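Local coordinates for protein Ent-copalyl diphosphate synthase (Streptomyces platensis, PDB 5BP8) that is a bacterial enzyme of the terpene cyclase kind, mainly helical, with a region related to the C-terminal domain of squalene-hopene cyclases, at residues D33-V38 against G52-E57; S77-L82 against A136-R141; W383-Q388 against P419-A424; C409-A414 against V456-R461. One frame throughout, in Å; residues are numbered along the deposited sequence.

Contact 1 of 4, residues D33-V38 against G52-E57; sequences DTARLV and GYLAKE
Leu54 pushes its isobutyl end against Ala35 and Val38, while one residue earlier Tyr53 meets Thr34. Both methyls of Leu54 lie on the small methyl of Ala35, CD2 coming to 4.0 Å from Ala35 CB and CD1 to 4.1 Å from the same atom. Beside them Val38 and Leu54 face each other tip to tip, Val38 CG2 standing 4.2 Å from Leu54 CD1. Leu54 suits this place because its forked end can cover two residues one helical turn apart, and Ala35 because a single methyl lets the leucine come close. Next to this cluster, Thr34 and Tyr53 cross at about a right angle, with Thr34 CG2 3.7 Å from Tyr53 CD2 in an oblique approach to the ring. Thr34 CG2 is anti to its backbone N, and Tyr53 CG is likewise anti to its own N (chi1 177°). A second shell steadies both. Glu57 CG covers one face of the Tyr53 ring, 3.6 Å above its centre, and Thr34 OG1 is hydrogen-bonded to Ser30 O and Val253 N, while CG2 makes the closest approach to the ring. The carbonyl of Leu54 is tied to Trp64 NE1. The helix segments run at 138°, nearer antiparallel than parallel, with axes 10.2 Å apart at closest; such consecutive helices form a helical hairpin, consistent with the alpha-helical barrel domains of terpene cyclases. Ala35 and Val38 meet helix 72-86 as well as helix 47-57, so the three helices pack around one corner, with helix 221-228 touching Asp33, Arg36 and Leu37.

Contact 2 of 4, residues S77-L82 against A136-R141; sequences SAVEAL and ADINTR
Carbon contacts carry most of the meeting between Ile138 and the pair Val79 and Glu80. Ile138 CG1 lies 3.7 Å from Glu80 CB, and its terminal CD1 goes on to Val79 CG1 at 3.9 Å, where the two side chains cross at about a right angle. The branch is sent there by chi1 of -71°, which sets CG1 anti to the carbonyl carbon of Ile138. The longer branch of isoleucine, CG1-CD1, is enough to reach from Glu80 CB to Val79, since the backbones are close: the CA atoms of Glu80 and Ile138 are nearest neighbours at 5.2 Å. Glu80 also contributes its aliphatic part, CG resting 3.6 Å from Asp137 CB.

The second kind of interaction is electrostatic and works at longer range. The bend of Glu80 at chi2 (-79°) brings CD to the Asp137 side; the two side chains cross obliquely, and Glu80 OE2 comes within 4.2 Å of Asp137 OD2. Two like charges would be expected to repel here, but Arg198 NH1 forms salt bridges with both oxygens and probably offsets much of the repulsion. Arg141 probably adds a weak attraction: Glu80 OE2 lies at the guanidinium edge, near its plane, 4.1 Å from Arg141 NE, beyond a salt bridge. The other oxygen, OE1, is held by Arg36 and Ser39, and OE2 also meets Thr84, so this buried carboxylate is well supplied with partners.

The axes of the two helix segments diverge by only 34° and approach to 9.2 Å. Such side-by-side helices of similar direction, with other helices intervening in the chain, are consistent with the alpha-alpha barrel architecture of terpene cyclases.

Contact 3 of 4, residues W383-Q388 against P419-A424; sequences WLLDNQ and PSARAA
Ser420 and Leu385 meet only loosely at the outer margin, the hydroxyl OG lying 4.4 Å from Leu385 CD1; a small polar residue is well placed at such an exposed turn. With Ala421 the packing becomes apolar. Its CB sits 3.8 Å from Leu385 CD1 and nearly as close to CD2, so one methyl meets both ends of the leucine fork. The fork is presented by CG lying anti to the carbonyl carbon of Leu385 (chi1 -63°). Leu413 of helix 402-416 touches both Leu385 and Ala421.

From Arg422 the chain becomes helix 422-435, whose first turn faces the end of helix 370-386. The order of Gln388, Gly392 and Trp394 matches the QW motif of squalene-hopene cyclases and their relatives, in which a glutamine just past the end of one helix ties it to the start of another; Gln388 touches Trp394, whose NE1 donates to Leu384 O. The end of helix 370-386 is also fastened by Asn387, whose ND2 donates to Trp383 O at 2.8 Å, nearly straight at 172°. The amide nitrogen Asn387 N reaches that oxygen from the opposite face of its plane.

Ala424 CB is closely packed, with Leu385 CD2 at 3.3 Å, tighter than usual for two carbons, and Gln388 OE1 at 3.0 Å; alanine's lone methyl suits so close a meeting. Gln388 reaches Ala424 with its extended chain, NE2 lying 2.9 Å from Ala424 O. That bond is moderately straight, at 157°, and arrives tilted from the carbonyl plane while staying close to the amide plane of Gln388. The same NE2 also donates to Gly392 O.

Contact 4 of 4, residues C409-A414 against V456-R461; sequences CALALA and VQLLMR
Leu411 fills the middle of the contact, set between Leu458 and Arg461. The tight, buried side is made mainly by apolar side chains: Ala410 CB meets Leu458 CD1 at 3.5 Å, and Leu411 CD2 adds a looser touch to the same methyl at 4.1 Å. Leu458 leans into this place because CG is anti to its backbone N (chi1 177°) and chi2 then turns CD1 toward Ala410. Alanine's small side chain allows that close approach.

Toward the partly exposed side the contact changes character. Arg461 crosses Leu411 at about a right angle, and Leu411 CD1 lies over one face of the guanidinium, 3.5 Å from Arg461 NH1 and displaced toward the rim. CD2 rests on the arginine's aliphatic base, 3.7 Å from its CB. A long arginine suits such a border, since its CB and the face of its guanidinium both lie on leucine, while the guanidinium edge meets Gln457: NH1 gives OE1 a weak bond.

The two helix segments run nearly parallel, 22° apart, with helix 422-435 intervening in the chain, consistent with one ring of an alpha-alpha barrel. Helix 422-435 touches both, through Ala410 and Leu459, while helices 469-484 and 504-518 also pack on helix 449-461.

Contacts 1 and 2 lie on one side of the chain's centre and contacts 3 and 4 on the other. Within each pair the centres are 13 Å apart; between pairs they are 38 to 46 Å apart. Contact 1 joins contact 2 where helix 31-40 meets helix 72-86, with a probable hydrogen bond between Arg36 NE and Ser77 OG. Contact 3 touches contact 4 where Leu384 packs on Cys409, and their segments alternate along the chain, interleaving helices 370-386, 402-416, 422-435 and 449-461 inside the squalene-hopene cyclase C-terminal range. Contacts 1 and 2 come earlier, in series. Two separate helical assemblies are consistent with the paired alpha-barrel domains of class II terpene cyclases.

Contact 1 of 4, residues D33-V38 against G52-E57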
loop_
_atom_site.group_PDB
_atom_site.type_symbol
_atom_site.label_atom_id
_atom_site.label_comp_id
_atom_site.label_asym_id
_atom_site.label_seq_id
_atom_site.Cartn_x
_atom_site.Cartn_y
_atom_site.Cartn_z
ATOM N N ASP A 33 -9.934 -6.790 2.497
ATOM C CA ASP A 33 -10.152 -7.022 3.924
ATOM C C ASP A 33 -11.630 -6.897 4.267
ATOM O O ASP A 33 -12.097 -7.504 5.221
ATOM C CB ASP A 33 -9.353 -6.080 4.852
ATOM C CG ASP A 33 -8.051 -6.700 5.361
ATOM O OD1 ASP A 33 -7.276 -7.251 4.554
ATOM O OD2 ASP A 33 -7.756 -6.584 6.561
ATOM N N THR A 34 -12.364 -6.076 3.542
ATOM C CA THR A 34 -13.784 -5.966 3.800
ATOM C C THR A 34 -14.437 -7.345 3.640
ATOM O O THR A 34 -15.257 -7.784 4.503
ATOM C CB THR A 34 -14.420 -4.912 2.852
ATOM O OG1 THR A 34 -13.841 -3.627 3.103
ATOM C CG2 THR A 34 -15.892 -4.839 3.061
ATOM N N ALA A 35 -14.075 -8.036 2.557
ATOM C CA ALA A 35 -14.533 -9.401 2.336
ATOM C C ALA A 35 -14.002 -10.380 3.409
ATOM O O ALA A 35 -14.755 -11.241 3.909
ATOM C CB ALA A 35 -14.151 -9.871 0.947
ATOM N N ARG A 36 -12.725 -10.251 3.776
ATOM C CA ARG A 36 -12.189 -11.093 4.838
ATOM C C ARG A 36 -13.022 -10.955 6.134
ATOM O O ARG A 36 -13.278 -11.975 6.800
ATOM C CB ARG A 36 -10.711 -10.839 5.121
ATOM C CG ARG A 36 -9.727 -11.296 4.029
ATOM C CD ARG A 36 -9.780 -12.793 3.694
ATOM N NE ARG A 36 -10.899 -13.055 2.801
ATOM C CZ ARG A 36 -11.727 -14.087 2.884
ATOM N NH1 ARG A 36 -12.780 -14.134 2.058
ATOM N NH2 ARG A 36 -11.510 -15.084 3.738
ATOM N N LEU A 37 -13.435 -9.733 6.496
ATOM C CA LEU A 37 -14.236 -9.574 7.701
ATOM C C LEU A 37 -15.602 -10.189 7.589
ATOM O O LEU A 37 -16.137 -10.720 8.588
ATOM C CB LEU A 37 -14.302 -8.105 8.141
ATOM C CG LEU A 37 -12.974 -7.483 8.601
ATOM C CD1 LEU A 37 -13.223 -6.109 9.202
ATOM C CD2 LEU A 37 -12.241 -8.375 9.579
ATOM N N VAL A 38 -16.213 -10.097 6.400
ATOM C CA VAL A 38 -17.481 -10.770 6.142
ATOM C C VAL A 38 -17.323 -12.268 6.371
ATOM O O VAL A 38 -18.189 -12.929 6.986
ATOM C CB VAL A 38 -17.993 -10.502 4.705
ATOM C CG1 VAL A 38 -19.129 -11.433 4.354
ATOM C CG2 VAL A 38 -18.443 -9.058 4.562
ATOM N N GLY A 52 -23.007 -4.898 1.664
ATOM C CA GLY A 52 -23.445 -3.860 0.749
ATOM C C GLY A 52 -22.305 -3.320 -0.082
ATOM O O GLY A 52 -22.444 -3.123 -1.290
ATOM N N TYR A 53 -21.171 -3.104 0.564
ATOM C CA TYR A 53 -19.981 -2.596 -0.117
ATOM C C TYR A 53 -19.518 -3.548 -1.181
ATOM O O TYR A 53 -19.117 -3.109 -2.298
ATOM C CB TYR A 53 -18.910 -2.317 0.925
ATOM C CG TYR A 53 -17.580 -1.854 0.401
ATOM C CD1 TYR A 53 -17.302 -0.494 0.225
ATOM C CD2 TYR A 53 -16.595 -2.757 0.124
ATOM C CE1 TYR A 53 -16.055 -0.060 -0.238
ATOM C CE2 TYR A 53 -15.335 -2.314 -0.318
ATOM C CZ TYR A 53 -15.094 -0.969 -0.497
ATOM O OH TYR A 53 -13.862 -0.541 -0.964
ATOM N N LEU A 54 -19.478 -4.839 -0.846
ATOM C CA LEU A 54 -19.107 -5.851 -1.822
ATOM C C LEU A 54 -20.058 -5.817 -3.022
ATOM O O LEU A 54 -19.610 -5.839 -4.153
ATOM C CB LEU A 54 -19.075 -7.252 -1.220
ATOM C CG LEU A 54 -18.016 -7.478 -0.125
ATOM C CD1 LEU A 54 -18.082 -8.902 0.394
ATOM C CD2 LEU A 54 -16.606 -7.157 -0.620
ATOM N N ALA A 55 -21.361 -5.768 -2.776
ATOM C CA ALA A 55 -22.322 -5.689 -3.882
ATOM C C ALA A 55 -22.120 -4.437 -4.751
ATOM O O ALA A 55 -22.176 -4.507 -5.995
ATOM C CB ALA A 55 -23.747 -5.722 -3.337
ATOM N N LYS A 56 -21.937 -3.283 -4.111
ATOM C CA LYS A 56 -21.727 -1.996 -4.821
ATOM C C LYS A 56 -20.440 -1.990 -5.624
ATOM O O LYS A 56 -20.398 -1.460 -6.730
ATOM C CB LYS A 56 -21.681 -0.819 -3.830
ATOM C CG LYS A 56 -21.278 0.526 -4.440
ATOM C CD LYS A 56 -21.167 1.633 -3.399
ATOM C CE LYS A 56 -20.657 2.913 -4.044
ATOM N NZ LYS A 56 -20.181 3.929 -3.059
ATOM N N GLU A 57 -19.386 -2.573 -5.078
ATOM C CA GLU A 57 -18.047 -2.411 -5.694
ATOM C C GLU A 57 -17.749 -3.384 -6.829
ATOM O O GLU A 57 -16.742 -3.215 -7.549
ATOM C CB GLU A 57 -16.968 -2.491 -4.626
ATOM C CG GLU A 57 -17.039 -1.335 -3.655
ATOM C CD GLU A 57 -16.557 -0.028 -4.238
ATOM O OE1 GLU A 57 -15.633 -0.060 -5.083
ATOM O OE2 GLU A 57 -17.073 1.016 -3.821
#

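Contact 2 of 4, residues S77-L82 against A136-R141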
loop_
_atom_site.group_PDB
_atom_site.type_symbol
_atom_site.label_atom_id
_atom_site.label_comp_id
_atom_site.label_asym_id
_atom_site.label_seq_id
_atom_site.Cartn_x
_atom_site.Cartn_y
_atom_site.Cartn_z
ATOM N N SER A 77 -11.239 -13.033 -2.658
ATOM C CA SER A 77 -11.692 -12.706 -1.316
ATOM C C SER A 77 -13.209 -12.498 -1.259
ATOM O O SER A 77 -13.874 -13.011 -0.375
ATOM C CB SER A 77 -10.986 -11.457 -0.802
ATOM O OG SER A 77 -11.232 -11.290 0.583
ATOM N N ALA A 78 -13.739 -11.743 -2.219
ATOM C CA ALA A 78 -15.180 -11.469 -2.275
ATOM C C ALA A 78 -16.015 -12.720 -2.508
ATOM O O ALA A 78 -17.029 -12.970 -1.791
ATOM C CB ALA A 78 -15.469 -10.433 -3.353
ATOM N N VAL A 79 -15.599 -13.526 -3.478
ATOM C CA VAL A 79 -16.316 -14.760 -3.776
ATOM C C VAL A 79 -16.318 -15.717 -2.577
ATOM O O VAL A 79 -17.390 -16.268 -2.180
ATOM C CB VAL A 79 -15.769 -15.429 -5.056
ATOM C CG1 VAL A 79 -16.290 -16.853 -5.218
ATOM C CG2 VAL A 79 -16.085 -14.573 -6.273
ATOM N N GLU A 80 -15.151 -15.889 -1.957
ATOM C CA GLU A 80 -15.082 -16.750 -0.783
ATOM C C GLU A 80 -16.008 -16.233 0.330
ATOM O O GLU A 80 -16.745 -17.039 0.961
ATOM C CB GLU A 80 -13.645 -16.888 -0.279
ATOM C CG GLU A 80 -13.449 -18.062 0.683
ATOM C CD GLU A 80 -13.908 -17.789 2.096
ATOM O OE1 GLU A 80 -13.906 -16.604 2.543
ATOM O OE2 GLU A 80 -14.293 -18.775 2.784
ATOM N N ALA A 81 -16.001 -14.916 0.563
ATOM C CA ALA A 81 -16.836 -14.314 1.602
ATOM C C ALA A 81 -18.311 -14.526 1.301
ATOM O O ALA A 81 -19.109 -14.870 2.215
ATOM C CB ALA A 81 -16.539 -12.852 1.756
ATOM N N LEU A 82 -18.699 -14.338 0.044
ATOM C CA LEU A 82 -20.104 -14.521 -0.321
ATOM C C LEU A 82 -20.556 -15.964 -0.174
ATOM O O LEU A 82 -21.667 -16.213 0.333
ATOM C CB LEU A 82 -20.412 -13.984 -1.729
ATOM C CG LEU A 82 -20.293 -12.450 -1.869
ATOM C CD1 LEU A 82 -20.251 -12.037 -3.339
ATOM C CD2 LEU A 82 -21.422 -11.719 -1.137
ATOM N N ALA A 136 -8.654 -22.589 -2.313
ATOM C CA ALA A 136 -9.000 -23.835 -1.616
ATOM C C ALA A 136 -10.306 -23.690 -0.834
ATOM O O ALA A 136 -11.140 -24.597 -0.874
ATOM C CB ALA A 136 -7.871 -24.291 -0.687
ATOM N N ASP A 137 -10.519 -22.554 -0.164
ATOM C CA ASP A 137 -11.771 -22.370 0.588
ATOM C C ASP A 137 -12.963 -22.255 -0.352
ATOM O O ASP A 137 -14.040 -22.793 -0.061
ATOM C CB ASP A 137 -11.698 -21.152 1.513
ATOM C CG ASP A 137 -10.924 -21.438 2.810
ATOM O OD1 ASP A 137 -10.737 -22.632 3.155
ATOM O OD2 ASP A 137 -10.557 -20.472 3.505
ATOM N N ILE A 138 -12.770 -21.582 -1.480
ATOM C CA ILE A 138 -13.831 -21.507 -2.506
ATOM C C ILE A 138 -14.197 -22.914 -2.983
ATOM O O ILE A 138 -15.365 -23.298 -2.984
ATOM C CB ILE A 138 -13.422 -20.628 -3.697
ATOM C CG1 ILE A 138 -13.394 -19.158 -3.248
ATOM C CG2 ILE A 138 -14.404 -20.814 -4.868
ATOM C CD1 ILE A 138 -12.721 -18.238 -4.253
ATOM N N ASN A 139 -13.197 -23.715 -3.308
ATOM C CA ASN A 139 -13.481 -25.054 -3.781
ATOM C C ASN A 139 -14.191 -25.908 -2.730
ATOM O O ASN A 139 -15.093 -26.662 -3.066
ATOM C CB ASN A 139 -12.215 -25.726 -4.311
ATOM C CG ASN A 139 -11.846 -25.210 -5.667
ATOM O OD1 ASN A 139 -12.735 -24.871 -6.462
ATOM N ND2 ASN A 139 -10.548 -25.141 -5.961
ATOM N N THR A 140 -13.828 -25.735 -1.469
ATOM C CA THR A 140 -14.537 -26.402 -0.382
ATOM C C THR A 140 -16.000 -26.011 -0.340
ATOM O O THR A 140 -16.894 -26.890 -0.229
ATOM C CB THR A 140 -13.823 -26.140 0.964
ATOM O OG1 THR A 140 -12.518 -26.725 0.882
ATOM C CG2 THR A 140 -14.570 -26.751 2.111
ATOM N N ARG A 141 -16.270 -24.710 -0.453
ATOM C CA ARG A 141 -17.642 -24.224 -0.456
ATOM C C ARG A 141 -18.425 -24.709 -1.674
ATOM O O ARG A 141 -19.600 -25.041 -1.549
ATOM C CB ARG A 141 -17.699 -22.702 -0.405
ATOM C CG ARG A 141 -17.069 -22.098 0.835
ATOM C CD ARG A 141 -17.957 -22.205 2.034
ATOM N NE ARG A 141 -17.303 -21.583 3.183
ATOM C CZ ARG A 141 -17.732 -21.706 4.438
ATOM N NH1 ARG A 141 -18.826 -22.433 4.726
ATOM N NH2 ARG A 141 -17.052 -21.110 5.416
#

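Contact 3 of 4, residues W383-Q388 against P419-A424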
loop_
_atom_site.group_PDB
_atom_site.type_symbol
_atom_site.label_atom_id
_atom_site.label_comp_id
_atom_site.label_asym_id
_atom_site.label_seq_id
_atom_site.Cartn_x
_atom_site.Cartn_y
_atom_site.Cartn_z
ATOM N N TRP A 383 23.597 1.652 -8.967
ATOM C CA TRP A 383 22.539 0.674 -9.074
ATOM C C TRP A 383 21.238 1.269 -9.630
ATOM O O TRP A 383 20.608 0.646 -10.487
ATOM C CB TRP A 383 22.299 0.051 -7.698
ATOM C CG TRP A 383 21.402 -1.100 -7.713
ATOM C CD1 TRP A 383 21.707 -2.387 -7.997
ATOM C CD2 TRP A 383 20.001 -1.068 -7.427
ATOM N NE1 TRP A 383 20.589 -3.170 -7.893
ATOM C CE2 TRP A 383 19.522 -2.377 -7.556
ATOM C CE3 TRP A 383 19.117 -0.048 -7.079
ATOM C CZ2 TRP A 383 18.181 -2.711 -7.333
ATOM C CZ3 TRP A 383 17.776 -0.380 -6.856
ATOM C CH2 TRP A 383 17.333 -1.692 -6.997
ATOM N N LEU A 384 20.833 2.442 -9.145
ATOM C CA LEU A 384 19.609 3.085 -9.653
ATOM C C LEU A 384 19.736 3.411 -11.118
ATOM O O LEU A 384 18.836 3.165 -11.908
ATOM C CB LEU A 384 19.275 4.355 -8.888
ATOM C CG LEU A 384 18.772 4.155 -7.456
ATOM C CD1 LEU A 384 18.705 5.497 -6.767
ATOM C CD2 LEU A 384 17.400 3.501 -7.502
ATOM N N LEU A 385 20.883 3.967 -11.492
ATOM C CA LEU A 385 21.169 4.198 -12.896
ATOM C C LEU A 385 21.122 2.932 -13.752
ATOM O O LEU A 385 20.530 2.949 -14.831
ATOM C CB LEU A 385 22.537 4.898 -13.030
ATOM C CG LEU A 385 22.524 6.276 -12.363
ATOM C CD1 LEU A 385 23.942 6.882 -12.196
ATOM C CD2 LEU A 385 21.630 7.197 -13.170
ATOM N N ASP A 386 21.687 1.838 -13.262
ATOM C CA ASP A 386 21.722 0.602 -14.018
ATOM C C ASP A 386 20.327 -0.058 -14.137
ATOM O O ASP A 386 20.092 -0.839 -15.048
ATOM C CB ASP A 386 22.707 -0.373 -13.368
ATOM C CG ASP A 386 24.137 0.177 -13.304
ATOM O OD1 ASP A 386 24.962 -0.457 -12.615
ATOM O OD2 ASP A 386 24.436 1.237 -13.909
ATOM N N ASN A 387 19.425 0.250 -13.199
ATOM C CA ASN A 387 18.079 -0.326 -13.207
ATOM C C ASN A 387 17.000 0.527 -13.865
ATOM O O ASN A 387 15.828 0.121 -13.879
ATOM C CB ASN A 387 17.680 -0.732 -11.790
ATOM C CG ASN A 387 18.339 -2.032 -11.387
ATOM O OD1 ASN A 387 17.814 -3.108 -11.644
ATOM N ND2 ASN A 387 19.517 -1.943 -10.791
ATOM N N GLN A 388 17.388 1.678 -14.431
ATOM C CA GLN A 388 16.486 2.495 -15.228
ATOM C C GLN A 388 16.123 1.725 -16.498
ATOM O O GLN A 388 17.000 1.148 -17.148
ATOM C CB GLN A 388 17.111 3.840 -15.624
ATOM C CG GLN A 388 16.145 4.825 -16.288
ATOM C CD GLN A 388 16.745 6.205 -16.520
ATOM O OE1 GLN A 388 17.949 6.331 -16.661
ATOM N NE2 GLN A 388 15.905 7.243 -16.589
ATOM N N PRO A 419 26.654 14.672 -11.092
ATOM C CA PRO A 419 26.569 14.908 -12.543
ATOM C C PRO A 419 26.548 13.632 -13.431
ATOM O O PRO A 419 25.967 13.630 -14.517
ATOM C CB PRO A 419 27.791 15.805 -12.840
ATOM C CG PRO A 419 28.198 16.376 -11.513
ATOM C CD PRO A 419 27.756 15.425 -10.444
ATOM N N SER A 420 27.132 12.538 -12.957
ATOM C CA SER A 420 27.093 11.302 -13.749
ATOM C C SER A 420 25.664 10.809 -13.950
ATOM O O SER A 420 25.392 10.080 -14.913
ATOM C CB SER A 420 27.947 10.196 -13.092
ATOM O OG SER A 420 27.335 9.690 -11.906
ATOM N N ALA A 421 24.761 11.212 -13.038
ATOM C CA ALA A 421 23.375 10.742 -13.032
ATOM C C ALA A 421 22.390 11.654 -13.757
ATOM O O ALA A 421 21.195 11.303 -13.886
ATOM C CB ALA A 421 22.910 10.516 -11.592
ATOM N N ARG A 422 22.872 12.777 -14.284
ATOM C CA ARG A 422 21.989 13.789 -14.894
ATOM C C ARG A 422 21.340 13.325 -16.221
ATOM O O ARG A 422 20.229 13.756 -16.553
ATOM C CB ARG A 422 22.740 15.116 -15.115
ATOM C CG ARG A 422 21.876 16.272 -15.622
ATOM C CD ARG A 422 20.802 16.685 -14.609
ATOM N NE ARG A 422 19.545 17.089 -15.252
ATOM C CZ ARG A 422 18.502 17.637 -14.621
ATOM N NH1 ARG A 422 18.522 17.867 -13.295
ATOM N NH2 ARG A 422 17.421 17.958 -15.334
ATOM N N ALA A 423 22.034 12.472 -16.976
ATOM C CA ALA A 423 21.478 11.923 -18.220
ATOM C C ALA A 423 20.194 11.136 -17.926
ATOM O O ALA A 423 19.196 11.249 -18.643
ATOM C CB ALA A 423 22.485 11.016 -18.912
ATOM N N ALA A 424 20.261 10.318 -16.887
ATOM C CA ALA A 424 19.131 9.494 -16.473
ATOM C C ALA A 424 17.934 10.336 -16.032
ATOM O O ALA A 424 16.770 10.023 -16.338
ATOM C CB ALA A 424 19.560 8.567 -15.362
#

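Contact 4 of 4, residues C409-A414 against V456-R461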
loop_
_atom_site.group_PDB
_atom_site.type_symbol
_atom_site.label_atom_id
_atom_site.label_comp_id
_atom_site.label_asym_id
_atom_site.label_seq_id
_atom_site.Cartn_x
_atom_site.Cartn_y
_atom_site.Cartn_z
ATOM N N CYS A 409 13.007 7.681 -7.989
ATOM C CA CYS A 409 14.375 7.439 -8.428
ATOM C C CYS A 409 14.991 8.648 -9.070
ATOM O O CYS A 409 16.144 8.992 -8.758
ATOM C CB CYS A 409 14.426 6.245 -9.379
ATOM S SG CYS A 409 14.006 4.713 -8.547
ATOM N N ALA A 410 14.252 9.312 -9.952
ATOM C CA ALA A 410 14.801 10.512 -10.627
ATOM C C ALA A 410 15.028 11.657 -9.645
ATOM O O ALA A 410 16.012 12.397 -9.779
ATOM C CB ALA A 410 13.903 10.970 -11.749
ATOM N N LEU A 411 14.135 11.819 -8.670
ATOM C CA LEU A 411 14.272 12.924 -7.722
ATOM C C LEU A 411 15.409 12.704 -6.732
ATOM O O LEU A 411 16.062 13.664 -6.330
ATOM C CB LEU A 411 12.969 13.173 -6.954
ATOM C CG LEU A 411 11.870 13.802 -7.836
ATOM C CD1 LEU A 411 10.522 13.766 -7.125
ATOM C CD2 LEU A 411 12.273 15.206 -8.282
ATOM N N ALA A 412 15.634 11.451 -6.344
ATOM C CA ALA A 412 16.756 11.095 -5.486
ATOM C C ALA A 412 18.067 11.327 -6.257
ATOM O O ALA A 412 19.011 11.933 -5.724
ATOM C CB ALA A 412 16.642 9.643 -5.057
ATOM N N LEU A 413 18.115 10.840 -7.488
ATOM C CA LEU A 413 19.311 11.019 -8.336
ATOM C C LEU A 413 19.588 12.476 -8.698
ATOM O O LEU A 413 20.762 12.867 -8.846
ATOM C CB LEU A 413 19.207 10.190 -9.598
ATOM C CG LEU A 413 19.440 8.690 -9.443
ATOM C CD1 LEU A 413 18.890 7.989 -10.678
ATOM C CD2 LEU A 413 20.897 8.313 -9.214
ATOM N N ALA A 414 18.539 13.274 -8.875
ATOM C CA ALA A 414 18.693 14.688 -9.214
ATOM C C ALA A 414 19.398 15.455 -8.086
ATOM O O ALA A 414 20.284 16.273 -8.329
ATOM C CB ALA A 414 17.342 15.317 -9.520
ATOM N N VAL A 456 4.296 16.242 -11.935
ATOM C CA VAL A 456 4.478 17.689 -11.795
ATOM C C VAL A 456 5.713 17.983 -10.914
ATOM O O VAL A 456 6.570 18.829 -11.280
ATOM C CB VAL A 456 3.210 18.375 -11.249
ATOM C CG1 VAL A 456 3.500 19.794 -10.791
ATOM C CG2 VAL A 456 2.118 18.364 -12.303
ATOM N N GLN A 457 5.831 17.268 -9.799
ATOM C CA GLN A 457 7.004 17.393 -8.926
ATOM C C GLN A 457 8.299 17.068 -9.640
ATOM O O GLN A 457 9.267 17.827 -9.524
ATOM C CB GLN A 457 6.921 16.471 -7.727
ATOM C CG GLN A 457 5.875 16.862 -6.717
ATOM C CD GLN A 457 5.944 15.994 -5.480
ATOM O OE1 GLN A 457 7.025 15.803 -4.900
ATOM N NE2 GLN A 457 4.787 15.471 -5.060
ATOM N N LEU A 458 8.323 15.944 -10.363
ATOM C CA LEU A 458 9.502 15.535 -11.117
ATOM C C LEU A 458 9.930 16.639 -12.065
ATOM O O LEU A 458 11.111 17.022 -12.092
ATOM C CB LEU A 458 9.238 14.247 -11.905
ATOM C CG LEU A 458 10.362 13.723 -12.804
ATOM C CD1 LEU A 458 11.690 13.664 -12.077
ATOM C CD2 LEU A 458 10.031 12.345 -13.372
ATOM N N LEU A 459 8.979 17.139 -12.864
ATOM C CA LEU A 459 9.291 18.144 -13.875
ATOM C C LEU A 459 9.769 19.459 -13.264
ATOM O O LEU A 459 10.761 20.041 -13.738
ATOM C CB LEU A 459 8.085 18.393 -14.780
ATOM C CG LEU A 459 7.674 17.237 -15.702
ATOM C CD1 LEU A 459 6.343 17.548 -16.374
ATOM C CD2 LEU A 459 8.733 16.947 -16.752
HETATM N N MSE A 460 9.090 19.917 -12.219
HETATM C CA MSE A 460 9.462 21.189 -11.575
HETATM C C MSE A 460 10.765 21.088 -10.824
HETATM O O MSE A 460 11.645 21.983 -10.947
HETATM C CB MSE A 460 8.332 21.711 -10.699
HETATM C CG MSE A 460 7.078 22.071 -11.479
HETATM SE SE MSE A 460 7.347 23.565 -12.742
HETATM C CE MSE A 460 8.229 22.804 -14.298
ATOM N N ARG A 461 10.948 20.022 -10.057
ATOM C CA ARG A 461 12.142 19.922 -9.219
ATOM C C ARG A 461 13.429 19.661 -10.010
ATOM O O ARG A 461 14.527 19.958 -9.513
ATOM C CB ARG A 461 11.963 18.896 -8.114
ATOM C CG ARG A 461 10.963 19.332 -7.037
ATOM C CD ARG A 461 10.518 18.190 -6.140
ATOM N NE ARG A 461 11.596 17.555 -5.385
ATOM C CZ ARG A 461 11.422 16.498 -4.584
ATOM N NH1 ARG A 461 10.215 15.948 -4.410
ATOM N NH2 ARG A 461 12.450 15.981 -3.963
#